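Local atomic coordinates of putative citrate lyase, alfa subunit (Streptococcus mutans, PDB entry 2HJ0), a protein that probably belongs to the citrate lyase alpha-subunit (CitF) family and is built around two mixed beta-sheets flanked by helices. Residues I92-I97 and N115-T119. Sequence-based numbering, arbitrary orientation.
Sequences IKDISI and NGVVT
K93 reaches along the turn at N115 and G116, its aliphatic chain stretched out straight, and hydrogen-bonds through NZ to the carbonyl O of N115 (2.6 Å), the first residue to leave the helical conformation after helix 109-114. Backbone bonds then join the segments. D94 N gives a nearly straight bond (170°) to G116 O. I95 N donates to V117 O at 2.9 Å, and T119 N returns a bond to I95 O. I95 O also receives a CA-H...O contact from V118, its parallel bridge partner. T119 OG1 donates to D94 OD1 (3.0 Å) from above the carboxylate plane. With CG of D94 anti to the backbone N (chi1 -169°), the carboxylate swings back towards T119, whose CG2 also lies against OD1. Apolar contact is modest: CB of I97 meets CG1 of V118 at 3.8 Å. Separately, CG1 of V117 makes a van der Waals contact with the carbonyl O of I92. The pairing starts the parallel association of strands 95-99 and 118-123 in a beta-alpha-beta crossover of the large mixed sheet. Helix 79-89 covers I92, I97 and V117, helix 109-114 packs on V118, and strand 66-69 flanks I95 and I97.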
loop_
_atom_site.group_PDB
_atom_site.type_symbol
_atom_site.label_atom_id
_atom_site.label_comp_id
_atom_site.label_asym_id
_atom_site.label_seq_id
_atom_site.Cartn_x
_atom_site.Cartn_y
_atom_site.Cartn_z
ATOM N N ILE A 92 9.977 -21.589 -23.911
ATOM C CA ILE A 92 8.765 -21.644 -23.100
ATOM C C ILE A 92 7.595 -21.212 -23.979
ATOM O O ILE A 92 7.726 -20.274 -24.769
ATOM C CB ILE A 92 8.881 -20.740 -21.855
ATOM C CG1 ILE A 92 9.910 -21.350 -20.892
ATOM C CG2 ILE A 92 7.531 -20.589 -21.197
ATOM C CD1 ILE A 92 10.141 -20.587 -19.617
ATOM N N LYS A 93 6.466 -21.913 -23.860
ATOM C CA LYS A 93 5.287 -21.603 -24.662
ATOM C C LYS A 93 3.978 -21.712 -23.895
ATOM O O LYS A 93 3.960 -22.062 -22.715
ATOM C CB LYS A 93 5.220 -22.509 -25.899
ATOM C CG LYS A 93 6.282 -22.226 -26.963
ATOM C CD LYS A 93 5.940 -22.896 -28.300
ATOM C CE LYS A 93 6.946 -22.531 -29.385
ATOM N NZ LYS A 93 6.577 -23.100 -30.720
ATOM N N ASP A 94 2.885 -21.391 -24.588
ATOM C CA ASP A 94 1.543 -21.434 -24.017
ATOM C C ASP A 94 1.456 -20.495 -22.815
ATOM O O ASP A 94 0.841 -20.823 -21.794
ATOM C CB ASP A 94 1.206 -22.872 -23.607
ATOM C CG ASP A 94 -0.261 -23.058 -23.239
ATOM O OD1 ASP A 94 -1.142 -22.570 -23.991
ATOM O OD2 ASP A 94 -0.528 -23.715 -22.200
ATOM N N ILE A 95 2.087 -19.329 -22.948
ATOM C CA ILE A 95 2.090 -18.335 -21.883
ATOM C C ILE A 95 0.896 -17.421 -22.012
ATOM O O ILE A 95 0.505 -17.042 -23.114
ATOM C CB ILE A 95 3.377 -17.474 -21.898
ATOM C CG1 ILE A 95 4.567 -18.334 -21.466
ATOM C CG2 ILE A 95 3.233 -16.275 -20.959
ATOM C CD1 ILE A 95 4.366 -18.986 -20.123
ATOM N N SER A 96 0.306 -17.085 -20.871
ATOM C CA SER A 96 -0.854 -16.204 -20.845
ATOM C C SER A 96 -0.378 -14.792 -20.502
ATOM O O SER A 96 0.180 -14.554 -19.437
ATOM C CB SER A 96 -1.847 -16.712 -19.805
ATOM O OG SER A 96 -3.118 -16.182 -20.073
ATOM N N ILE A 97 -0.610 -13.861 -21.411
ATOM C CA ILE A 97 -0.160 -12.492 -21.231
ATOM C C ILE A 97 -1.251 -11.582 -20.616
ATOM O O ILE A 97 -2.420 -11.607 -21.028
ATOM C CB ILE A 97 0.328 -11.963 -22.620
ATOM C CG1 ILE A 97 1.404 -10.904 -22.482
ATOM C CG2 ILE A 97 -0.834 -11.333 -23.391
ATOM C CD1 ILE A 97 1.788 -10.335 -23.833
ATOM N N ASN A 115 3.944 -18.397 -33.253
ATOM C CA ASN A 115 4.755 -19.541 -32.829
ATOM C C ASN A 115 4.299 -20.198 -31.531
ATOM O O ASN A 115 5.011 -21.027 -30.955
ATOM C CB ASN A 115 6.220 -19.125 -32.698
ATOM C CG ASN A 115 6.782 -18.610 -33.999
ATOM O OD1 ASN A 115 6.496 -19.171 -35.062
ATOM N ND2 ASN A 115 7.593 -17.541 -33.935
ATOM N N GLY A 116 3.115 -19.813 -31.067
ATOM C CA GLY A 116 2.567 -20.388 -29.849
ATOM C C GLY A 116 3.186 -19.972 -28.526
ATOM O O GLY A 116 2.866 -20.555 -27.490
ATOM N N VAL A 117 4.067 -18.977 -28.532
ATOM C CA VAL A 117 4.680 -18.547 -27.272
ATOM C C VAL A 117 3.631 -17.910 -26.366
ATOM O O VAL A 117 3.629 -18.134 -25.157
ATOM C CB VAL A 117 5.816 -17.536 -27.498
ATOM C CG1 VAL A 117 6.418 -17.148 -26.165
ATOM C CG2 VAL A 117 6.885 -18.145 -28.392
ATOM N N VAL A 118 2.755 -17.109 -26.969
ATOM C CA VAL A 118 1.663 -16.456 -26.260
ATOM C C VAL A 118 0.362 -17.034 -26.827
ATOM O O VAL A 118 0.139 -17.027 -28.041
ATOM C CB VAL A 118 1.686 -14.916 -26.462
ATOM C CG1 VAL A 118 0.561 -14.265 -25.655
ATOM C CG2 VAL A 118 3.037 -14.347 -26.040
ATOM N N THR A 119 -0.499 -17.522 -25.944
ATOM C CA THR A 119 -1.746 -18.162 -26.349
ATOM C C THR A 119 -3.011 -17.455 -25.876
ATOM O O THR A 119 -4.108 -17.776 -26.330
ATOM C CB THR A 119 -1.756 -19.607 -25.817
ATOM O OG1 THR A 119 -1.448 -19.603 -24.412
ATOM C CG2 THR A 119 -0.710 -20.439 -26.543
#